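PDB 1XFS: conserved hypothetical protein from Nitrosomonas europaea, which is of unknown function but belongs to the AHA1 family, whose Bet v 1-like fold is consistent with binding a small ligand or a partner protein. Local coordinates for residues 51-56 against 75-80; 85-90 against 113-118; 56-61 against 92-97. All blocks are in the same frame, centred on the assembly; numbering follows the deposited sequence.

Interaction 1 (51-56 against 75-80)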
ATOM      1  N   VAL A  51      15.469   5.457  -5.184  1.00 11.97           N
ATOM      2  CA  VAL A  51      14.219   6.066  -4.743  1.00 11.38           C
ATOM      3  C   VAL A  51      13.419   6.695  -5.887  1.00 11.82           C
ATOM      4  O   VAL A  51      13.943   7.517  -6.632  1.00 11.56           O
ATOM      5  CB  VAL A  51      14.496   7.173  -3.681  1.00 11.13           C
ATOM      6  CG1 VAL A  51      13.240   8.017  -3.456  1.00 11.14           C
ATOM      7  CG2 VAL A  51      14.949   6.540  -2.369  1.00 12.68           C
ATOM      8  N   ASP A  52      12.158   6.284  -6.031  1.00 11.72           N
ATOM      9  CA  ASP A  52      11.242   6.860  -7.025  1.00 10.16           C
ATOM     10  C   ASP A  52      10.194   7.447  -6.075  1.00 10.01           C
ATOM     11  O   ASP A  52       9.264   6.750  -5.653  1.00  9.31           O
ATOM     12  CB  ASP A  52      10.630   5.772  -7.923  1.00  9.86           C
ATOM     13  CG  ASP A  52       9.663   6.337  -8.966  1.00 14.26           C
ATOM     14  OD1 ASP A  52       9.013   5.538  -9.675  1.00 15.39           O
ATOM     15  OD2 ASP A  52       9.555   7.575  -9.093  1.00 15.27           O
ATOM     16  N   LEU A  53      10.361   8.726  -5.737  1.00 10.76           N
ATOM     17  CA  LEU A  53       9.504   9.410  -4.760  1.00 10.46           C
ATOM     18  C   LEU A  53       8.115   9.821  -5.225  1.00  9.77           C
ATOM     19  O   LEU A  53       7.868  10.978  -5.570  1.00 11.16           O
ATOM     20  CB  LEU A  53      10.248  10.632  -4.205  1.00 10.40           C
ATOM     21  CG  LEU A  53       9.729  11.234  -2.900  1.00  9.78           C
ATOM     22  CD1 LEU A  53       9.953  10.263  -1.745  1.00 10.60           C
ATOM     23  CD2 LEU A  53      10.457  12.541  -2.629  1.00 11.81           C
ATOM     24  N   ARG A  54       7.211   8.852  -5.204  1.00 10.24           N
ATOM     25  CA  ARG A  54       5.830   9.049  -5.597  1.00 10.12           C
ATOM     26  C   ARG A  54       5.059   7.825  -5.129  1.00  8.44           C
ATOM     27  O   ARG A  54       5.642   6.769  -4.902  1.00  7.91           O
ATOM     28  CB  ARG A  54       5.717   9.147  -7.125  1.00 13.95           C
ATOM     29  CG  ARG A  54       6.189   7.895  -7.850  1.00 17.81           C
ATOM     30  CD  ARG A  54       6.038   8.008  -9.362  1.00 23.04           C
ATOM     31  NE  ARG A  54       6.457   6.782 -10.043  1.00 28.27           N
ATOM     32  CZ  ARG A  54       5.798   5.627  -9.989  1.00 29.24           C
ATOM     33  NH1 ARG A  54       4.674   5.530  -9.290  1.00 31.31           N
ATOM     34  NH2 ARG A  54       6.262   4.562 -10.631  1.00 33.40           N
ATOM     35  N   PRO A  55       3.741   7.968  -4.939  1.00  9.19           N
ATOM     36  CA  PRO A  55       2.906   6.843  -4.507  1.00  8.85           C
ATOM     37  C   PRO A  55       3.039   5.757  -5.577  1.00  8.62           C
ATOM     38  O   PRO A  55       2.859   6.029  -6.770  1.00  9.48           O
ATOM     39  CB  PRO A  55       1.512   7.458  -4.470  1.00 10.39           C
ATOM     40  CG  PRO A  55       1.785   8.875  -4.054  1.00 10.39           C
ATOM     41  CD  PRO A  55       2.989   9.237  -4.892  1.00  8.73           C
ATOM     42  N   GLY A  56       3.358   4.540  -5.152  1.00  6.65           N
ATOM     43  CA  GLY A  56       3.539   3.453  -6.095  1.00  8.10           C
ATOM     44  C   GLY A  56       4.984   3.332  -6.556  1.00  9.17           C
ATOM     45  O   GLY A  56       5.335   2.409  -7.296  1.00 10.59           O
ATOM     46  N   GLY A  75      10.741  -1.895  -1.222  1.00 12.70           N
ATOM     47  CA  GLY A  75       9.504  -1.400  -0.652  1.00 12.06           C
ATOM     48  C   GLY A  75       8.773  -0.512  -1.638  1.00  9.53           C
ATOM     49  O   GLY A  75       9.223  -0.323  -2.772  1.00  9.66           O
ATOM     50  N   CYS A  76       7.651   0.045  -1.199  1.00  9.29           N
ATOM     51  CA  CYS A  76       6.823   0.895  -2.054  1.00  8.43           C
ATOM     52  C   CYS A  76       6.333   2.125  -1.288  1.00  6.83           C
ATOM     53  O   CYS A  76       5.883   2.004  -0.155  1.00  8.18           O
ATOM     54  CB  CYS A  76       5.612   0.076  -2.530  1.00  8.77           C
ATOM     55  SG  CYS A  76       4.525   0.876  -3.711  1.00  9.69           S
ATOM     56  N   PHE A  77       6.422   3.306  -1.892  1.00  6.74           N
ATOM     57  CA  PHE A  77       5.916   4.510  -1.236  1.00  7.17           C
ATOM     58  C   PHE A  77       4.387   4.518  -1.353  1.00  6.63           C
ATOM     59  O   PHE A  77       3.832   4.128  -2.377  1.00  9.42           O
ATOM     60  CB  PHE A  77       6.506   5.774  -1.880  1.00  7.46           C
ATOM     61  CG  PHE A  77       7.951   6.005  -1.536  1.00  6.96           C
ATOM     62  CD1 PHE A  77       8.329   6.340  -0.236  1.00  8.34           C
ATOM     63  CD2 PHE A  77       8.938   5.844  -2.501  1.00  7.97           C
ATOM     64  CE1 PHE A  77       9.686   6.505   0.100  1.00  8.27           C
ATOM     65  CE2 PHE A  77      10.298   6.004  -2.179  1.00  8.08           C
ATOM     66  CZ  PHE A  77      10.662   6.336  -0.878  1.00  7.47           C
ATOM     67  N   LEU A  78       3.712   4.943  -0.292  1.00  6.48           N
ATOM     68  CA  LEU A  78       2.255   4.988  -0.287  1.00  7.11           C
ATOM     69  C   LEU A  78       1.717   6.409  -0.223  1.00  7.83           C
ATOM     70  O   LEU A  78       0.648   6.703  -0.754  1.00  9.51           O
ATOM     71  CB  LEU A  78       1.717   4.189   0.892  1.00  5.69           C
ATOM     72  CG  LEU A  78       2.158   2.730   0.937  1.00  5.78           C
ATOM     73  CD1 LEU A  78       1.616   2.078   2.209  1.00  7.70           C
ATOM     74  CD2 LEU A  78       1.637   1.983  -0.299  1.00  8.54           C
ATOM     75  N   GLU A  79       2.447   7.283   0.460  1.00  7.43           N
ATOM     76  CA  GLU A  79       2.058   8.677   0.575  1.00  6.15           C
ATOM     77  C   GLU A  79       3.311   9.533   0.618  1.00  7.88           C
ATOM     78  O   GLU A  79       4.279   9.204   1.308  1.00  8.05           O
ATOM     79  CB  GLU A  79       1.223   8.936   1.839  1.00 10.18           C
ATOM     80  CG  GLU A  79       0.855  10.417   1.991  1.00 11.66           C
ATOM     81  CD  GLU A  79       0.100  10.744   3.266  1.00 14.27           C
ATOM     82  OE1 GLU A  79       0.164  11.912   3.704  1.00 14.22           O
ATOM     83  OE2 GLU A  79      -0.577   9.852   3.828  1.00 13.65           O
ATOM     84  N   VAL A  80       3.282  10.621  -0.139  1.00  7.37           N
ATOM     85  CA  VAL A  80       4.388  11.562  -0.188  1.00  8.13           C
ATOM     86  C   VAL A  80       3.777  12.946  -0.087  1.00  8.75           C
ATOM     87  O   VAL A  80       3.328  13.516  -1.084  1.00  9.16           O
ATOM     88  CB  VAL A  80       5.183  11.459  -1.510  1.00  6.95           C
ATOM     89  CG1 VAL A  80       6.362  12.426  -1.483  1.00  9.66           C
ATOM     90  CG2 VAL A  80       5.685  10.029  -1.711  1.00  8.03           C
TER
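Segment 51-56, the end of strand 45-51 and the loop after it, packs tightly against strand 70-81 around the F77 ring. With CG anti to the carbonyl carbon (chi1 -73°), this ring points into the loop, and L53 CD1 rests over one face, offset toward the rim, a CH-pi contact 4.2 Å from the centroid. V51 crosses F77 at about a right angle, its CG1 meeting F77 CE2 at 3.8 Å, while the carbonyl oxygens D52 O and R54 O press on F77 CD2 and CB, each at 3.3 Å. An inverse gamma turn centred on L53 brings L53 CG to 3.8 Å from V80 CG1. The polar tie is G56 N to F77 O, 2.8 Å and almost straight at 175°, with the donor above the carbonyl plane. The outer side of the loop is looser: R54 turns its CB away from the strand and its NE forms a salt bridge with D52 OD1 at 2.9 Å, while P55, though largely open to solvent, keeps its CA 3.6 Å from F77 O. In this Bet v 1-like fold the apolar part continues inward, V51 touching helix 32-35, L53 and V80 helix 22-30, and F77 strand 85-89.

Interaction 2 (85-90 against 113-118)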
ATOM      1  N   ARG A  85       4.538  14.364   5.531  1.00 10.24           N
ATOM      2  CA  ARG A  85       4.343  12.946   5.800  1.00  9.69           C
ATOM      3  C   ARG A  85       4.878  12.032   4.705  1.00  9.64           C
ATOM      4  O   ARG A  85       4.651  12.255   3.521  1.00  9.44           O
ATOM      5  CB  ARG A  85       2.849  12.659   6.022  1.00 10.96           C
ATOM      6  CG  ARG A  85       2.571  11.243   6.511  1.00 12.78           C
ATOM      7  CD  ARG A  85       1.085  10.942   6.645  1.00 16.64           C
ATOM      8  NE  ARG A  85       0.432  11.725   7.688  1.00 21.40           N
ATOM      9  CZ  ARG A  85      -0.224  12.862   7.479  1.00 22.20           C
ATOM     10  NH1 ARG A  85      -0.323  13.364   6.254  1.00 22.73           N
ATOM     11  NH2 ARG A  85      -0.791  13.501   8.498  1.00 25.30           N
ATOM     12  N   LEU A  86       5.605  11.002   5.124  1.00  8.49           N
ATOM     13  CA  LEU A  86       6.161  10.026   4.209  1.00  7.37           C
ATOM     14  C   LEU A  86       5.755   8.652   4.714  1.00  5.87           C
ATOM     15  O   LEU A  86       5.945   8.333   5.885  1.00  8.58           O
ATOM     16  CB  LEU A  86       7.685  10.128   4.174  1.00  9.06           C
ATOM     17  CG  LEU A  86       8.386   9.239   3.149  1.00  8.23           C
ATOM     18  CD1 LEU A  86       7.954   9.633   1.733  1.00  9.20           C
ATOM     19  CD2 LEU A  86       9.892   9.409   3.301  1.00  8.34           C
ATOM     20  N   ILE A  87       5.174   7.850   3.837  1.00  5.77           N
ATOM     21  CA  ILE A  87       4.761   6.506   4.216  1.00  6.74           C
ATOM     22  C   ILE A  87       5.247   5.517   3.187  1.00  7.73           C
ATOM     23  O   ILE A  87       5.043   5.716   1.989  1.00  8.36           O
ATOM     24  CB  ILE A  87       3.218   6.368   4.295  1.00  6.14           C
ATOM     25  CG1 ILE A  87       2.639   7.354   5.330  1.00  8.64           C
ATOM     26  CG2 ILE A  87       2.841   4.923   4.669  1.00  5.45           C
ATOM     27  CD1 ILE A  87       1.122   7.243   5.520  1.00  8.90           C
ATOM     28  N   TRP A  88       5.926   4.466   3.638  1.00  7.44           N
ATOM     29  CA  TRP A  88       6.386   3.428   2.717  1.00  9.14           C
ATOM     30  C   TRP A  88       6.117   2.087   3.377  1.00  8.38           C
ATOM     31  O   TRP A  88       5.963   2.005   4.596  1.00  9.62           O
ATOM     32  CB  TRP A  88       7.878   3.592   2.377  1.00 12.04           C
ATOM     33  CG  TRP A  88       8.823   3.422   3.523  1.00 16.88           C
ATOM     34  CD1 TRP A  88       9.334   2.248   4.006  1.00 21.43           C
ATOM     35  CD2 TRP A  88       9.380   4.463   4.329  1.00 21.90           C
ATOM     36  NE1 TRP A  88      10.176   2.498   5.060  1.00 25.23           N
ATOM     37  CE2 TRP A  88      10.220   3.846   5.282  1.00 23.37           C
ATOM     38  CE3 TRP A  88       9.251   5.857   4.339  1.00 25.22           C
ATOM     39  CZ2 TRP A  88      10.926   4.580   6.241  1.00 27.92           C
ATOM     40  CZ3 TRP A  88       9.955   6.585   5.292  1.00 28.77           C
ATOM     41  CH2 TRP A  88      10.782   5.944   6.230  1.00 29.41           C
ATOM     42  N   THR A  89       6.020   1.038   2.574  1.00  7.86           N
ATOM     43  CA  THR A  89       5.743  -0.274   3.122  1.00  7.11           C
ATOM     44  C   THR A  89       6.610  -1.345   2.480  1.00  8.56           C
ATOM     45  O   THR A  89       7.037  -1.201   1.336  1.00  9.34           O
ATOM     46  CB  THR A  89       4.255  -0.662   2.909  1.00  8.29           C
ATOM     47  OG1 THR A  89       3.995  -1.924   3.541  1.00  7.39           O
ATOM     48  CG2 THR A  89       3.917  -0.773   1.417  1.00  6.32           C
ATOM     49  N   SER A  90       6.895  -2.410   3.225  1.00  7.48           N
ATOM     50  CA  SER A  90       7.676  -3.506   2.669  1.00  8.52           C
ATOM     51  C   SER A  90       6.726  -4.639   2.297  1.00  9.20           C
ATOM     52  O   SER A  90       7.153  -5.681   1.819  1.00  9.33           O
ATOM     53  CB  SER A  90       8.758  -3.976   3.656  1.00 10.71           C
ATOM     54  OG  SER A  90       8.216  -4.438   4.867  1.00 11.78           O
ATOM     55  N   VAL A 113       7.913  -7.648   7.940  1.00 17.69           N
ATOM     56  CA  VAL A 113       7.046  -6.833   7.094  1.00 15.79           C
ATOM     57  C   VAL A 113       6.525  -5.650   7.903  1.00 13.97           C
ATOM     58  O   VAL A 113       6.043  -5.817   9.021  1.00 15.40           O
ATOM     59  CB  VAL A 113       5.830  -7.644   6.584  1.00 17.20           C
ATOM     60  CG1 VAL A 113       4.947  -6.760   5.727  1.00 20.33           C
ATOM     61  CG2 VAL A 113       6.295  -8.860   5.805  1.00 21.33           C
HETATM   62  N   MSE A 114       6.606  -4.448   7.344  1.00 12.09           N
HETATM   63  CA  MSE A 114       6.132  -3.289   8.077  1.00 10.12           C
HETATM   64  C   MSE A 114       5.725  -2.139   7.174  1.00  8.75           C
HETATM   65  O   MSE A 114       6.050  -2.116   5.987  1.00  8.84           O
HETATM   66  CB  MSE A 114       7.238  -2.780   9.010  1.00 13.64           C
HETATM   67  CG  MSE A 114       8.457  -2.230   8.263  1.00 18.59           C
HETATM   68 SE   MSE A 114       9.669  -1.226   9.406  1.00 31.42          SE
HETATM   69  CE  MSE A 114      11.226  -2.372   9.321  1.00 30.38           C
ATOM     70  N   THR A 115       4.991  -1.196   7.748  1.00  8.02           N
ATOM     71  CA  THR A 115       4.630   0.020   7.039  1.00  7.31           C
ATOM     72  C   THR A 115       5.112   1.104   7.981  1.00  7.87           C
ATOM     73  O   THR A 115       4.785   1.105   9.168  1.00  8.26           O
ATOM     74  CB  THR A 115       3.124   0.178   6.785  1.00  7.37           C
ATOM     75  OG1 THR A 115       2.721  -0.765   5.784  1.00  7.24           O
ATOM     76  CG2 THR A 115       2.816   1.601   6.276  1.00  7.25           C
ATOM     77  N   ALA A 116       5.929   2.000   7.444  1.00  8.06           N
ATOM     78  CA  ALA A 116       6.500   3.083   8.219  1.00  7.61           C
ATOM     79  C   ALA A 116       5.782   4.376   7.893  1.00 10.18           C
ATOM     80  O   ALA A 116       5.544   4.693   6.728  1.00  9.62           O
ATOM     81  CB  ALA A 116       7.983   3.214   7.888  1.00  9.87           C
ATOM     82  N   VAL A 117       5.411   5.107   8.933  1.00  9.69           N
ATOM     83  CA  VAL A 117       4.758   6.385   8.754  1.00 11.31           C
ATOM     84  C   VAL A 117       5.667   7.390   9.440  1.00 12.96           C
ATOM     85  O   VAL A 117       5.958   7.268  10.630  1.00 14.38           O
ATOM     86  CB  VAL A 117       3.357   6.415   9.400  1.00 10.96           C
ATOM     87  CG1 VAL A 117       2.773   7.825   9.294  1.00 12.14           C
ATOM     88  CG2 VAL A 117       2.441   5.416   8.708  1.00 12.61           C
ATOM     89  N   ILE A 118       6.143   8.359   8.670  1.00 12.55           N
ATOM     90  CA  ILE A 118       7.030   9.381   9.197  1.00 13.03           C
ATOM     91  C   ILE A 118       6.318  10.721   9.111  1.00 13.04           C
ATOM     92  O   ILE A 118       5.903  11.130   8.035  1.00 12.71           O
ATOM     93  CB  ILE A 118       8.334   9.471   8.375  1.00 14.14           C
ATOM     94  CG1 ILE A 118       9.041   8.119   8.351  1.00 17.16           C
ATOM     95  CG2 ILE A 118       9.230  10.554   8.951  1.00 14.85           C
ATOM     96  CD1 ILE A 118       9.319   7.534   9.723  1.00 19.18           C
TER
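Strands 85-89 and 115-122 are antiparallel neighbours in the large sheet of this Bet v 1-like domain, and their short segments run at 172°. Two hydrogen-bonded pairs, L86 with I118 and W88 with A116, alternate with the non-hydrogen-bonded pairs I87-V117 and T89-T115. I118 N and A116 N approach L86 O and W88 O respectively, each at 2.8 Å, nearly along the C=O axes. On the face of L86 and W88, the indole CG takes the crowded position between backbone N and carbonyl carbon (chi1 64°), which lays the ring across the neighbouring strand. A116 CB sits over one face, 3.5 Å from W88 CE2, and I118 CG1 meets W88 CH2 at 3.5 Å. In the Bet v 1-like fold the sheet packs on helices, here helix 22-30, which L86 and I118 touch. On the other face I87 and V117 lie side by side, I87 CG1 to V117 CG2 at 3.9 Å. Beyond the last pair S90 holds M114, a selenomethionine, by backbone N and O: S90 N donates to M114 O, and M114 N to the side-chain S90 OG at 3.0 Å. T89 OG1, also hydrogen-bonded to A91 N, lies 2.8 Å from T115 OG1, itself hydrogen-bonded to Y96 O of the second subunit.

Interaction 3 (56-61 against 92-97)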
ATOM      1  N   GLY A  56       3.358   4.540  -5.152  1.00  6.65           N
ATOM      2  CA  GLY A  56       3.539   3.453  -6.095  1.00  8.10           C
ATOM      3  C   GLY A  56       4.984   3.332  -6.556  1.00  9.17           C
ATOM      4  O   GLY A  56       5.335   2.409  -7.296  1.00 10.59           O
ATOM      5  N   GLY A  57       5.821   4.268  -6.116  1.00  7.95           N
ATOM      6  CA  GLY A  57       7.227   4.265  -6.496  1.00  8.09           C
ATOM      7  C   GLY A  57       8.074   3.349  -5.633  1.00  8.86           C
ATOM      8  O   GLY A  57       7.823   3.184  -4.440  1.00  7.47           O
ATOM      9  N   GLU A  58       9.097   2.754  -6.236  1.00  9.44           N
ATOM     10  CA  GLU A  58       9.956   1.833  -5.517  1.00 11.84           C
ATOM     11  C   GLU A  58      10.946   2.503  -4.568  1.00 10.94           C
ATOM     12  O   GLU A  58      11.491   3.565  -4.857  1.00 10.48           O
ATOM     13  CB  GLU A  58      10.711   0.946  -6.520  1.00 15.26           C
ATOM     14  CG  GLU A  58      11.699  -0.031  -5.894  1.00 22.62           C
ATOM     15  CD  GLU A  58      12.276  -0.986  -6.923  1.00 25.76           C
ATOM     16  OE1 GLU A  58      12.756  -0.507  -7.975  1.00 29.45           O
ATOM     17  OE2 GLU A  58      12.263  -2.208  -6.676  1.00 27.22           O
ATOM     18  N   PHE A  59      11.137   1.875  -3.412  1.00 11.39           N
ATOM     19  CA  PHE A  59      12.092   2.321  -2.406  1.00 11.86           C
ATOM     20  C   PHE A  59      12.981   1.080  -2.256  1.00 13.41           C
ATOM     21  O   PHE A  59      12.610   0.119  -1.578  1.00 13.43           O
ATOM     22  CB  PHE A  59      11.381   2.648  -1.085  1.00 14.03           C
ATOM     23  CG  PHE A  59      12.284   3.230  -0.034  1.00 15.31           C
ATOM     24  CD1 PHE A  59      11.848   3.362   1.284  1.00 15.50           C
ATOM     25  CD2 PHE A  59      13.579   3.633  -0.353  1.00 16.14           C
ATOM     26  CE1 PHE A  59      12.692   3.884   2.276  1.00 19.69           C
ATOM     27  CE2 PHE A  59      14.433   4.156   0.626  1.00 17.25           C
ATOM     28  CZ  PHE A  59      13.987   4.282   1.947  1.00 17.18           C
ATOM     29  N   TYR A  60      14.135   1.098  -2.928  1.00 13.62           N
ATOM     30  CA  TYR A  60      15.078  -0.026  -2.926  1.00 14.77           C
ATOM     31  C   TYR A  60      16.366   0.309  -2.189  1.00 14.17           C
ATOM     32  O   TYR A  60      16.956   1.371  -2.389  1.00 14.98           O
ATOM     33  CB  TYR A  60      15.420  -0.416  -4.373  1.00 14.57           C
ATOM     34  CG  TYR A  60      16.551  -1.426  -4.542  1.00 16.18           C
ATOM     35  CD1 TYR A  60      16.337  -2.790  -4.359  1.00 19.19           C
ATOM     36  CD2 TYR A  60      17.833  -1.008  -4.908  1.00 17.96           C
ATOM     37  CE1 TYR A  60      17.380  -3.720  -4.543  1.00 18.22           C
ATOM     38  CE2 TYR A  60      18.876  -1.926  -5.087  1.00 19.25           C
ATOM     39  CZ  TYR A  60      18.641  -3.279  -4.905  1.00 20.12           C
ATOM     40  OH  TYR A  60      19.678  -4.174  -5.087  1.00 22.60           O
ATOM     41  N   THR A  61      16.804  -0.601  -1.331  1.00 15.86           N
ATOM     42  CA  THR A  61      18.036  -0.386  -0.594  1.00 17.11           C
ATOM     43  C   THR A  61      18.755  -1.710  -0.390  1.00 17.00           C
ATOM     44  O   THR A  61      18.127  -2.761  -0.331  1.00 16.78           O
ATOM     45  CB  THR A  61      17.763   0.251   0.789  1.00 19.69           C
ATOM     46  OG1 THR A  61      16.921  -0.618   1.555  1.00 25.34           O
ATOM     47  CG2 THR A  61      17.076   1.599   0.631  1.00 22.11           C
ATOM     48  N   LEU A  92       4.539  -4.270   0.060  1.00  8.85           N
ATOM     49  CA  LEU A  92       4.349  -4.081  -1.374  1.00  8.33           C
ATOM     50  C   LEU A  92       5.661  -3.624  -1.999  1.00  8.58           C
ATOM     51  O   LEU A  92       6.513  -3.052  -1.319  1.00  8.88           O
ATOM     52  CB  LEU A  92       3.290  -3.006  -1.639  1.00  8.78           C
ATOM     53  CG  LEU A  92       1.879  -3.170  -1.071  1.00  9.15           C
ATOM     54  CD1 LEU A  92       1.035  -1.959  -1.471  1.00 10.41           C
ATOM     55  CD2 LEU A  92       1.249  -4.451  -1.621  1.00  9.57           C
ATOM     56  N   VAL A  93       5.814  -3.880  -3.292  1.00 10.35           N
ATOM     57  CA  VAL A  93       7.005  -3.454  -4.010  1.00 11.57           C
ATOM     58  C   VAL A  93       6.564  -2.479  -5.105  1.00 10.43           C
ATOM     59  O   VAL A  93       5.446  -1.957  -5.064  1.00  9.69           O
ATOM     60  CB  VAL A  93       7.791  -4.662  -4.616  1.00 11.49           C
ATOM     61  CG1 VAL A  93       8.363  -5.523  -3.488  1.00 15.55           C
ATOM     62  CG2 VAL A  93       6.890  -5.498  -5.516  1.00 12.18           C
ATOM     63  N   LYS A  94       7.433  -2.223  -6.076  1.00 10.89           N
ATOM     64  CA  LYS A  94       7.120  -1.277  -7.143  1.00 12.58           C
ATOM     65  C   LYS A  94       5.725  -1.455  -7.750  1.00 10.51           C
ATOM     66  O   LYS A  94       5.259  -2.577  -7.961  1.00 10.09           O
ATOM     67  CB  LYS A  94       8.177  -1.368  -8.249  1.00 14.62           C
ATOM     68  CG  LYS A  94       7.966  -0.391  -9.403  1.00 19.95           C
ATOM     69  CD  LYS A  94       9.080  -0.508 -10.437  1.00 22.98           C
ATOM     70  CE  LYS A  94       8.882   0.472 -11.586  1.00 27.05           C
ATOM     71  NZ  LYS A  94       9.917   0.321 -12.650  1.00 29.81           N
ATOM     72  N   ASN A  95       5.074  -0.326  -8.018  1.00  9.29           N
ATOM     73  CA  ASN A  95       3.742  -0.287  -8.621  1.00  9.91           C
ATOM     74  C   ASN A  95       2.660  -0.957  -7.767  1.00  8.80           C
ATOM     75  O   ASN A  95       1.638  -1.406  -8.289  1.00  9.13           O
ATOM     76  CB  ASN A  95       3.787  -0.920 -10.020  1.00 14.26           C
ATOM     77  CG  ASN A  95       4.611  -0.102 -11.006  1.00 14.91           C
ATOM     78  OD1 ASN A  95       5.253  -0.650 -11.901  1.00 21.35           O
ATOM     79  ND2 ASN A  95       4.585   1.218 -10.851  1.00 15.22           N
ATOM     80  N   TYR A  96       2.898  -1.020  -6.454  1.00  7.34           N
ATOM     81  CA  TYR A  96       1.951  -1.596  -5.489  1.00  6.41           C
ATOM     82  C   TYR A  96       1.781  -3.112  -5.566  1.00  7.00           C
ATOM     83  O   TYR A  96       0.774  -3.650  -5.102  1.00  8.75           O
ATOM     84  CB  TYR A  96       0.566  -0.963  -5.646  1.00  6.25           C
ATOM     85  CG  TYR A  96       0.500   0.541  -5.493  1.00  7.14           C
ATOM     86  CD1 TYR A  96       0.855   1.163  -4.297  1.00  7.45           C
ATOM     87  CD2 TYR A  96      -0.008   1.336  -6.523  1.00 10.66           C
ATOM     88  CE1 TYR A  96       0.697   2.540  -4.125  1.00  9.75           C
ATOM     89  CE2 TYR A  96      -0.173   2.713  -6.362  1.00  9.49           C
ATOM     90  CZ  TYR A  96       0.181   3.305  -5.155  1.00  8.80           C
ATOM     91  OH  TYR A  96       0.004   4.656  -4.979  1.00  9.27           O
ATOM     92  N   ARG A  97       2.749  -3.799  -6.159  1.00  7.47           N
ATOM     93  CA  ARG A  97       2.679  -5.255  -6.271  1.00  8.07           C
ATOM     94  C   ARG A  97       2.893  -5.922  -4.916  1.00  7.91           C
ATOM     95  O   ARG A  97       3.771  -5.518  -4.160  1.00  7.27           O
ATOM     96  CB  ARG A  97       3.760  -5.759  -7.231  1.00  7.79           C
ATOM     97  CG  ARG A  97       3.779  -7.270  -7.416  1.00  7.94           C
ATOM     98  CD  ARG A  97       4.867  -7.681  -8.398  1.00 11.74           C
ATOM     99  NE  ARG A  97       4.662  -7.107  -9.729  1.00 11.53           N
ATOM    100  CZ  ARG A  97       3.639  -7.418 -10.525  1.00 10.41           C
ATOM    101  NH1 ARG A  97       3.524  -6.852 -11.721  1.00 12.40           N
ATOM    102  NH2 ARG A  97       2.732  -8.300 -10.128  1.00 10.17           N
TER
HETATM  103  O   HOH W   1       9.818  -4.213  -7.472  1.00 25.24           O
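G56 O is gripped across this contact by a single bond, from N95 N at 2.8 Å, with the donor in the carbonyl plane and an N-H...O angle of 148°. The donor belongs to a hairpin, strands 92-93 and 97-98 joined through a type II turn with K94 and N95 at its corners; V93 N to R97 O is its firm rung at 2.8 Å, and the turn bond from Y96 N to V93 O is weak. In this Bet v 1-like fold the hairpin packs on the loop that leads into strand 58-64. N95 and Y96 have positive phi, and with CG of Y96 anti to the carbonyl carbon (chi1 -58°) the phenol swings back over the loop. G56 CA sits over one face of the ring, toward its rim, 3.6 Å from the centroid, in a CH-pi contact; G56, itself at positive phi, comes this close because it lacks a side chain. C76 and L78 of strand 70-81 also touch the ring. Toward solvent the packing thins to one apolar touch, E58 CB to K94 CB at 3.8 Å. Both side chains are extended, and their charged ends form no salt bridge, E58 OE1 standing 5.5 Å from K94 NZ, though some long-range attraction is likely. A water links E58 OE2, to which it donates at 3.3 Å, with the backbone K94 N, from which it accepts weakly.

In the fold
Strand 70-81 ties the three contacts together. Interactions 1 and 3 share G56, whose N binds into interaction 1 and whose O into interaction 3, and their centres are about 7 Å apart. On its other edge the strand meets interaction 2, whose centre is about 9 Å from that of interaction 1, through probable hydrogen bonds from L78 N to I87 O (2.8 Å) and C76 N to T89 O (2.9 Å). Interactions 2 and 3, about 11 Å apart between centres, meet where F59 CD1 lies 3.8 Å from W88 CG; F59 also meets the F77 ring and stands edge-to-face to W88, so the three form one cluster. Both contacts also reach the second subunit.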